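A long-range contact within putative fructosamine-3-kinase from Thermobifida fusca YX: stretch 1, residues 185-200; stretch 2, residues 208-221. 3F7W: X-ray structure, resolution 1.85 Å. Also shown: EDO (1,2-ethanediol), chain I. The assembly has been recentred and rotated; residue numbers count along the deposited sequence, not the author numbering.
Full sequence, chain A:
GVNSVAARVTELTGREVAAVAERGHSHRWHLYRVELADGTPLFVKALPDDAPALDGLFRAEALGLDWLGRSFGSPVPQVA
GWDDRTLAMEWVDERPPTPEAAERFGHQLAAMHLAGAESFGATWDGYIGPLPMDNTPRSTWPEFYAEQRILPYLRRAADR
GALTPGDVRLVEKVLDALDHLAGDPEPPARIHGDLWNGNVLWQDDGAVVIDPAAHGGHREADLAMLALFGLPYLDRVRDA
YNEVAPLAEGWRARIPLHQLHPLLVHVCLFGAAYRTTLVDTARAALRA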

ATOM      1  N   PRO A 185       5.379  -9.717  19.866  1.00 32.18           N
ATOM      2  CA  PRO A 185       4.210  -8.860  19.680  1.00 34.52           C
ATOM      3  C   PRO A 185       4.553  -7.399  19.900  1.00 33.43           C
ATOM      4  O   PRO A 185       5.305  -7.078  20.824  1.00 29.57           O
ATOM      5  N   GLU A 186       4.077  -6.547  19.001  1.00 30.78           N
ATOM      6  CA  GLU A 186       4.102  -5.100  19.182  1.00 30.73           C
ATOM      7  C   GLU A 186       2.794  -4.503  18.650  1.00 29.68           C
ATOM      8  O   GLU A 186       2.072  -5.161  17.894  1.00 30.62           O
ATOM      9  N   PRO A 187       2.467  -3.263  19.051  1.00 30.01           N
ATOM     10  CA  PRO A 187       1.172  -2.738  18.627  1.00 29.61           C
ATOM     11  C   PRO A 187       1.034  -2.598  17.109  1.00 27.73           C
ATOM     12  O   PRO A 187       2.032  -2.353  16.413  1.00 27.68           O
ATOM     13  N   PRO A 188      -0.195  -2.755  16.599  1.00 28.65           N
ATOM     14  CA  PRO A 188      -0.426  -2.523  15.174  1.00 28.72           C
ATOM     15  C   PRO A 188      -0.076  -1.090  14.788  1.00 28.73           C
ATOM     16  O   PRO A 188      -0.340  -0.149  15.554  1.00 25.73           O
ATOM     17  N   ALA A 189       0.524  -0.952  13.599  1.00 28.29           N
ATOM     18  CA  ALA A 189       0.871   0.325  13.005  1.00 28.53           C
ATOM     19  C   ALA A 189      -0.170   0.726  11.949  1.00 26.21           C
ATOM     20  O   ALA A 189      -0.871  -0.127  11.409  1.00 25.56           O
ATOM     21  N   ARG A 190      -0.268   2.025  11.672  1.00 27.19           N
ATOM     22  CA  ARG A 190      -1.023   2.500  10.520  1.00 28.59           C
ATOM     23  C   ARG A 190      -0.127   2.379   9.298  1.00 26.03           C
ATOM     24  O   ARG A 190       0.727   3.233   9.059  1.00 27.37           O
ATOM     25  N   ILE A 191      -0.313   1.319   8.541  1.00 26.25           N
ATOM     26  CA  ILE A 191       0.549   1.060   7.387  1.00 26.66           C
ATOM     27  C   ILE A 191      -0.109   1.387   6.068  1.00 26.29           C
ATOM     28  O   ILE A 191      -1.346   1.275   5.908  1.00 26.01           O
ATOM     29  N   HIS A 192       0.740   1.767   5.117  1.00 25.10           N
ATOM     30  CA  HIS A 192       0.333   2.060   3.751  1.00 26.69           C
ATOM     31  C   HIS A 192      -0.241   0.791   3.042  1.00 25.89           C
ATOM     32  O   HIS A 192      -1.274   0.854   2.373  1.00 23.89           O
ATOM     33  N   GLY A 193       0.456  -0.329   3.167  1.00 25.53           N
ATOM     34  CA  GLY A 193      -0.005  -1.625   2.676  1.00 26.43           C
ATOM     35  C   GLY A 193       0.431  -2.025   1.277  1.00 27.10           C
ATOM     36  O   GLY A 193       0.258  -3.177   0.897  1.00 27.96           O
ATOM     37  N   ASP A 194       0.960  -1.083   0.503  1.00 26.93           N
ATOM     38  CA  ASP A 194       1.506  -1.344  -0.832  1.00 27.52           C
ATOM     39  C   ASP A 194       2.662  -0.394  -1.153  1.00 24.49           C
ATOM     40  O   ASP A 194       2.714   0.253  -2.231  1.00 25.46           O
ATOM     41  N   LEU A 195       3.619  -0.305  -0.218  1.00 24.51           N
ATOM     42  CA  LEU A 195       4.638   0.717  -0.280  1.00 25.03           C
ATOM     43  C   LEU A 195       5.878   0.247  -1.019  1.00 24.28           C
ATOM     44  O   LEU A 195       6.940   0.032  -0.428  1.00 25.71           O
ATOM     45  N   TRP A 196       5.754   0.120  -2.328  1.00 25.89           N
ATOM     46  CA  TRP A 196       6.922  -0.100  -3.209  1.00 26.39           C
ATOM     47  C   TRP A 196       7.266   1.219  -3.903  1.00 27.90           C
ATOM     48  O   TRP A 196       6.503   2.199  -3.810  1.00 27.34           O
ATOM     49  N   ASN A 197       8.414   1.254  -4.590  1.00 25.92           N
ATOM     50  CA  ASN A 197       8.999   2.525  -5.047  1.00 25.80           C
ATOM     51  C   ASN A 197       8.077   3.360  -5.960  1.00 26.37           C
ATOM     52  O   ASN A 197       8.114   4.591  -5.926  1.00 29.46           O
ATOM     53  N   GLY A 198       7.222   2.682  -6.712  1.00 26.42           N
ATOM     54  CA  GLY A 198       6.304   3.347  -7.636  1.00 27.82           C
ATOM     55  C   GLY A 198       5.168   4.066  -6.924  1.00 27.86           C
ATOM     56  O   GLY A 198       4.465   4.870  -7.527  1.00 27.02           O
ATOM     57  N   ASN A 199       4.992   3.773  -5.647  1.00 26.69           N
ATOM     58  CA  ASN A 199       3.996   4.464  -4.819  1.00 26.95           C
ATOM     59  C   ASN A 199       4.621   5.511  -3.897  1.00 25.33           C
ATOM     60  O   ASN A 199       3.972   6.000  -2.981  1.00 25.75           O
ATOM     61  N   VAL A 200       5.892   5.808  -4.132  1.00 23.93           N
ATOM     62  CA  VAL A 200       6.651   6.875  -3.457  1.00 25.32           C
ATOM     63  C   VAL A 200       6.999   7.937  -4.496  1.00 29.58           C
ATOM     64  O   VAL A 200       7.737   7.681  -5.469  1.00 29.39           O
ATOM     65  N   VAL A 208       5.857  11.771  -0.987  1.00 26.38           N
ATOM     66  CA  VAL A 208       4.421  11.529  -0.888  1.00 26.48           C
ATOM     67  C   VAL A 208       4.127  10.067  -1.279  1.00 27.86           C
ATOM     68  O   VAL A 208       4.688   9.532  -2.253  1.00 31.46           O
ATOM     69  N   VAL A 209       3.242   9.436  -0.511  1.00 26.63           N
ATOM     70  CA  VAL A 209       2.886   8.027  -0.718  1.00 27.15           C
ATOM     71  C   VAL A 209       1.502   7.975  -1.332  1.00 27.70           C
ATOM     72  O   VAL A 209       0.584   8.664  -0.880  1.00 27.55           O
ATOM     73  N   ILE A 210       1.360   7.172  -2.380  1.00 27.13           N
ATOM     74  CA  ILE A 210       0.101   7.124  -3.148  1.00 25.43           C
ATOM     75  C   ILE A 210      -0.412   5.692  -3.241  1.00 24.86           C
ATOM     76  O   ILE A 210       0.307   4.723  -2.902  1.00 25.64           O
ATOM     77  N   ASP A 211      -1.669   5.552  -3.665  1.00 26.07           N
ATOM     78  CA  ASP A 211      -2.259   4.263  -3.914  1.00 25.62           C
ATOM     79  C   ASP A 211      -2.203   3.300  -2.696  1.00 24.14           C
ATOM     80  O   ASP A 211      -1.829   2.140  -2.824  1.00 24.43           O
ATOM     81  N   PRO A 212      -2.640   3.758  -1.522  1.00 24.19           N
ATOM     82  CA  PRO A 212      -2.551   2.903  -0.347  1.00 26.46           C
ATOM     83  C   PRO A 212      -3.547   1.755  -0.339  1.00 27.13           C
ATOM     84  O   PRO A 212      -4.626   1.829  -0.957  1.00 27.04           O
ATOM     85  N   ALA A 213      -3.184   0.688   0.380  1.00 25.14           N
ATOM     86  CA  ALA A 213      -4.101  -0.394   0.753  1.00 25.35           C
ATOM     87  C   ALA A 213      -4.055  -0.402   2.304  1.00 26.34           C
ATOM     88  O   ALA A 213      -3.574  -1.330   2.962  1.00 26.13           O
ATOM     89  N   ALA A 214      -4.525   0.703   2.886  1.00 26.54           N
ATOM     90  CA  ALA A 214      -4.184   1.068   4.248  1.00 24.03           C
ATOM     91  C   ALA A 214      -4.909   0.188   5.267  1.00 23.25           C
ATOM     92  O   ALA A 214      -6.087  -0.147   5.110  1.00 26.22           O
ATOM     93  N   HIS A 215      -4.182  -0.182   6.323  1.00 24.40           N
ATOM     94  CA  HIS A 215      -4.781  -0.925   7.416  1.00 23.66           C
ATOM     95  C   HIS A 215      -3.857  -0.961   8.605  1.00 25.70           C
ATOM     96  O   HIS A 215      -2.702  -0.504   8.517  1.00 26.11           O
ATOM     97  N   GLY A 216      -4.379  -1.492   9.714  1.00 25.83           N
ATOM     98  CA  GLY A 216      -3.561  -1.844  10.869  1.00 26.19           C
ATOM     99  C   GLY A 216      -2.755  -3.074  10.531  1.00 25.59           C
ATOM    100  O   GLY A 216      -3.318  -4.127  10.235  1.00 26.87           O
ATOM    101  N   GLY A 217      -1.435  -2.932  10.559  1.00 26.41           N
ATOM    102  CA  GLY A 217      -0.522  -3.986  10.085  1.00 25.28           C
ATOM    103  C   GLY A 217       0.767  -3.899  10.863  1.00 27.60           C
ATOM    104  O   GLY A 217       0.921  -3.025  11.730  1.00 25.98           O
ATOM    105  N   HIS A 218       1.694  -4.798  10.568  1.00 26.12           N
ATOM    106  CA  HIS A 218       3.007  -4.711  11.145  1.00 26.18           C
ATOM    107  C   HIS A 218       3.784  -3.663  10.379  1.00 26.37           C
ATOM    108  O   HIS A 218       3.863  -3.713   9.159  1.00 25.56           O
ATOM    109  N   ARG A 219       4.373  -2.715  11.095  1.00 26.21           N
ATOM    110  CA  ARG A 219       5.125  -1.641  10.426  1.00 26.11           C
ATOM    111  C   ARG A 219       6.283  -2.171   9.571  1.00 25.41           C
ATOM    112  O   ARG A 219       6.638  -1.559   8.586  1.00 26.89           O
ATOM    113  N   GLU A 220       6.859  -3.320   9.951  1.00 27.44           N
ATOM    114  CA  GLU A 220       7.897  -3.970   9.141  1.00 26.63           C
ATOM    115  C   GLU A 220       7.430  -4.290   7.720  1.00 24.94           C
ATOM    116  O   GLU A 220       8.246  -4.327   6.821  1.00 25.71           O
ATOM    117  N   ALA A 221       6.115  -4.480   7.515  1.00 26.18           N
ATOM    118  CA  ALA A 221       5.557  -4.742   6.192  1.00 25.41           C
ATOM    119  C   ALA A 221       5.936  -3.648   5.212  1.00 25.11           C
ATOM    120  O   ALA A 221       6.416  -3.924   4.116  1.00 24.73           O
TER

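Two antiparallel backbone pairs set the frame for the side chains: Ala189 N donates to Gly217 O (2.8 Å) and Ile191 N to His215 O (3.0 Å), placing Ala189, Ile191 and His215 on one face of the sheet. There Ile191, with chi1 p and chi2 t, is the most extensively covered residue. Its CG1 lies 4.1 Å from the His215 ring centroid and 11° off the ring normal, a CH-pi contact over the face, while its CD1 reaches Ala221 CB at 3.8 Å. The same CD1 occupies the space beside Gly217, where a modelled CB would come within 2.4 Å. His215 adopts chi1 p, and its ring is held by ND1 donating to Ala213 O at 2.8 Å.

His192 starts away from the partner stretch, yet chi1 t with chi2 at -81° brings its ring back. Both ring nitrogens are engaged: NE2 donates to Ile210 O (2.7 Å, 146°), and ND1 accepts from Asp194 N (3.1 Å). Pro212 CA covers one face, 3.7 Å from the ring centroid. Nearby, Leu195 CD1 meets Val209 CG1 at 3.6 Å.

Asn199, chi1 m, turns its amide to donate from ND2 to Asp194 O (2.8 Å, 172°). Water 4 links the stretches by donating to Asp194 OD2 (2.7 Å) and Asp211 O (2.6 Å).

At the other end, Glu186 points toward stretch 2 in a p, t conformation. Its OE2 forms a salt bridge with Arg219 NE (2.9 Å), near the guanidinium plane; Arg219 is also p, t at chi1 and chi2. Water 2 donates to both Glu186 OE1 and Glu220 OE2, at 2.8 Å each, bridging carboxylates whose OE1 and OE2 atoms stand 4.5 Å apart. Ethanediol, probably from the crystallisation liquor, packs its C2 against Arg219 CD (3.5 Å) and donates from O2 to Pro187 O (2.6 Å).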

ATOM      1  CB  PRO A 185       3.231  -9.341  20.754  1.00 35.39           C
ATOM      2  CG  PRO A 185       3.663 -10.716  21.108  1.00 35.50           C
ATOM      3  CD  PRO A 185       5.123 -10.810  20.830  1.00 34.34           C
ATOM      4  CB  GLU A 186       5.330  -4.486  18.495  1.00 28.89           C
ATOM      5  CG  GLU A 186       5.362  -4.669  16.984  1.00 30.35           C
ATOM      6  CD  GLU A 186       6.531  -3.970  16.319  1.00 33.07           C
ATOM      7  OE1 GLU A 186       7.701  -4.359  16.585  1.00 29.82           O
ATOM      8  OE2 GLU A 186       6.261  -3.037  15.523  1.00 29.25           O
ATOM      9  CB  PRO A 187       1.101  -1.359  19.307  1.00 30.55           C
ATOM     10  CG  PRO A 187       2.124  -1.425  20.436  1.00 31.57           C
ATOM     11  CD  PRO A 187       3.190  -2.330  19.937  1.00 32.08           C
ATOM     12  CB  PRO A 188      -1.919  -2.801  14.997  1.00 30.10           C
ATOM     13  CG  PRO A 188      -2.487  -3.002  16.298  1.00 28.52           C
ATOM     14  CD  PRO A 188      -1.431  -3.132  17.316  1.00 30.21           C
ATOM     15  CB  ALA A 189       2.247   0.222  12.365  1.00 25.56           C
ATOM     16  CB  ARG A 190      -1.479   3.957  10.677  1.00 30.28           C
ATOM     17  CG  ARG A 190      -2.409   4.175  11.803  1.00 39.12           C
ATOM     18  CD  ARG A 190      -3.246   5.424  11.641  1.00 32.57           C
ATOM     19  NE  ARG A 190      -3.911   5.614  12.892  1.00 37.29           N
ATOM     20  CZ  ARG A 190      -4.955   6.388  13.093  1.00 39.28           C
ATOM     21  NH1 ARG A 190      -5.454   7.138  12.114  1.00 38.59           N
ATOM     22  NH2 ARG A 190      -5.460   6.443  14.313  1.00 43.56           N
ATOM     23  CB  ILE A 191       1.141  -0.402   7.375  1.00 25.30           C
ATOM     24  CG1 ILE A 191       0.109  -1.483   7.024  1.00 25.51           C
ATOM     25  CG2 ILE A 191       1.867  -0.664   8.720  1.00 23.78           C
ATOM     26  CD1 ILE A 191       0.760  -2.884   6.643  1.00 27.99           C
ATOM     27  CB  HIS A 192       1.527   2.658   3.000  1.00 26.44           C
ATOM     28  CG  HIS A 192       1.257   2.955   1.565  1.00 25.89           C
ATOM     29  ND1 HIS A 192       1.306   1.980   0.592  1.00 25.34           N
ATOM     30  CD2 HIS A 192       0.970   4.116   0.928  1.00 26.51           C
ATOM     31  CE1 HIS A 192       1.034   2.528  -0.582  1.00 29.97           C
ATOM     32  NE2 HIS A 192       0.826   3.822  -0.405  1.00 24.48           N
ATOM     33  CB  ASP A 194       0.400  -1.234  -1.881  1.00 29.66           C
ATOM     34  CG  ASP A 194       0.776  -1.872  -3.215  1.00 36.50           C
ATOM     35  OD1 ASP A 194       1.610  -2.810  -3.257  1.00 31.59           O
ATOM     36  OD2 ASP A 194       0.209  -1.421  -4.229  1.00 31.95           O
ATOM     37  CB  LEU A 195       4.993   1.214   1.134  1.00 23.38           C
ATOM     38  CG  LEU A 195       5.735   2.551   1.208  1.00 24.24           C
ATOM     39  CD1 LEU A 195       4.821   3.675   0.697  1.00 25.18           C
ATOM     40  CD2 LEU A 195       6.290   2.809   2.662  1.00 25.29           C
ATOM     41  CB  TRP A 196       6.672  -1.254  -4.199  1.00 26.71           C
ATOM     42  CG  TRP A 196       5.639  -0.929  -5.232  1.00 26.12           C
ATOM     43  CD1 TRP A 196       4.303  -0.891  -5.062  1.00 27.65           C
ATOM     44  CD2 TRP A 196       5.894  -0.567  -6.590  1.00 30.10           C
ATOM     45  NE1 TRP A 196       3.684  -0.538  -6.252  1.00 29.79           N
ATOM     46  CE2 TRP A 196       4.648  -0.338  -7.204  1.00 28.73           C
ATOM     47  CE3 TRP A 196       7.057  -0.455  -7.356  1.00 27.13           C
ATOM     48  CZ2 TRP A 196       4.537   0.049  -8.542  1.00 30.05           C
ATOM     49  CZ3 TRP A 196       6.945  -0.079  -8.680  1.00 30.61           C
ATOM     50  CH2 TRP A 196       5.696   0.153  -9.264  1.00 28.75           C
ATOM     51  CB  ASN A 197      10.373   2.314  -5.728  1.00 23.31           C
ATOM     52  CG  ASN A 197      10.290   1.394  -6.938  1.00 27.30           C
ATOM     53  OD1 ASN A 197       9.815   1.807  -8.008  1.00 26.56           O
ATOM     54  ND2 ASN A 197      10.740   0.158  -6.786  1.00 24.97           N
ATOM     55  CB  ASN A 199       3.160   3.435  -4.046  1.00 26.85           C
ATOM     56  CG  ASN A 199       2.125   2.737  -4.916  1.00 28.45           C
ATOM     57  OD1 ASN A 199       1.718   3.263  -5.970  1.00 30.06           O
ATOM     58  ND2 ASN A 199       1.705   1.523  -4.493  1.00 26.88           N
ATOM     59  CB  VAL A 200       7.915   6.311  -2.756  1.00 25.18           C
ATOM     60  CG1 VAL A 200       8.707   7.413  -2.031  1.00 27.32           C
ATOM     61  CG2 VAL A 200       7.487   5.189  -1.796  1.00 26.92           C
ATOM     62  CB  VAL A 208       3.630  12.506  -1.795  1.00 25.30           C
ATOM     63  CG1 VAL A 208       2.148  12.138  -1.886  1.00 29.80           C
ATOM     64  CG2 VAL A 208       3.840  13.961  -1.299  1.00 29.16           C
ATOM     65  CB  VAL A 209       2.981   7.180   0.594  1.00 27.17           C
ATOM     66  CG1 VAL A 209       4.396   7.265   1.172  1.00 27.61           C
ATOM     67  CG2 VAL A 209       1.945   7.613   1.649  1.00 26.99           C
ATOM     68  CB  ILE A 210       0.259   7.745  -4.552  1.00 29.25           C
ATOM     69  CG1 ILE A 210       1.339   7.010  -5.354  1.00 27.56           C
ATOM     70  CG2 ILE A 210       0.511   9.264  -4.480  1.00 28.71           C
ATOM     71  CD1 ILE A 210       1.289   7.247  -6.883  1.00 28.50           C
ATOM     72  CB  ASP A 211      -1.617   3.645  -5.154  1.00 24.88           C
ATOM     73  CG  ASP A 211      -1.773   4.516  -6.403  1.00 31.54           C
ATOM     74  OD1 ASP A 211      -2.731   5.331  -6.499  1.00 30.31           O
ATOM     75  OD2 ASP A 211      -0.913   4.366  -7.274  1.00 31.53           O
ATOM     76  CB  PRO A 212      -2.928   3.856   0.809  1.00 28.14           C
ATOM     77  CG  PRO A 212      -3.900   4.783   0.195  1.00 25.75           C
ATOM     78  CD  PRO A 212      -3.275   5.051  -1.187  1.00 27.80           C
ATOM     79  CB  ALA A 213      -3.657  -1.741   0.141  1.00 26.01           C
ATOM     80  CB  ALA A 214      -4.464   2.576   4.522  1.00 23.82           C
ATOM     81  CB  HIS A 215      -5.141  -2.365   6.972  1.00 24.36           C
ATOM     82  CG  HIS A 215      -3.980  -3.179   6.461  1.00 22.39           C
ATOM     83  ND1 HIS A 215      -3.479  -3.022   5.190  1.00 26.41           N
ATOM     84  CD2 HIS A 215      -3.240  -4.163   7.031  1.00 24.83           C
ATOM     85  CE1 HIS A 215      -2.498  -3.881   4.984  1.00 27.21           C
ATOM     86  NE2 HIS A 215      -2.335  -4.600   6.077  1.00 24.50           N
ATOM     87  CB  HIS A 218       3.713  -6.068  11.082  1.00 27.60           C
ATOM     88  CG  HIS A 218       4.801  -6.214  12.085  1.00 26.44           C
ATOM     89  ND1 HIS A 218       5.871  -5.341  12.160  1.00 22.47           N
ATOM     90  CD2 HIS A 218       4.969  -7.113  13.083  1.00 28.58           C
ATOM     91  CE1 HIS A 218       6.670  -5.726  13.142  1.00 27.78           C
ATOM     92  NE2 HIS A 218       6.151  -6.803  13.712  1.00 27.85           N
ATOM     93  CB  ARG A 219       5.614  -0.609  11.432  1.00 27.34           C
ATOM     94  CG  ARG A 219       6.594  -1.101  12.492  1.00 27.45           C
ATOM     95  CD  ARG A 219       6.447  -0.265  13.791  1.00 25.31           C
ATOM     96  NE  ARG A 219       7.498  -0.532  14.778  1.00 26.22           N
ATOM     97  CZ  ARG A 219       8.592   0.212  14.977  1.00 27.23           C
ATOM     98  NH1 ARG A 219       8.853   1.281  14.253  1.00 29.01           N
ATOM     99  NH2 ARG A 219       9.470  -0.144  15.915  1.00 28.78           N
ATOM    100  CB  GLU A 220       8.476  -5.201   9.842  1.00 24.11           C
ATOM    101  CG  GLU A 220       9.353  -4.828  11.089  1.00 27.07           C
ATOM    102  CD  GLU A 220       9.861  -6.028  11.889  1.00 27.67           C
ATOM    103  OE1 GLU A 220      10.066  -7.129  11.318  1.00 27.25           O
ATOM    104  OE2 GLU A 220      10.084  -5.849  13.095  1.00 29.41           O
ATOM    105  CB  ALA A 221       4.007  -4.904   6.251  1.00 24.53           C
TER
HETATM  106  C1  EDO I 295       3.110   1.556  16.953  1.00 55.89           C
HETATM  107  O1  EDO I 295       1.888   1.633  16.221  1.00 56.55           O
HETATM  108  C2  EDO I 295       4.108   0.689  16.181  1.00 48.94           C
HETATM  109  O2  EDO I 295       4.001  -0.697  16.534  1.00 39.90           O
HETATM  110  O   HOH W   1       3.937  -2.910  14.113  1.00 26.56           O
HETATM  111  O   HOH W   2       9.742  -3.608  14.765  1.00 30.70           O
HETATM  112  O   HOH W   3       8.593  -2.174  17.901  1.00 35.63           O
HETATM  113  O   HOH W   4      -2.022   0.054  -4.359  1.00 26.73           O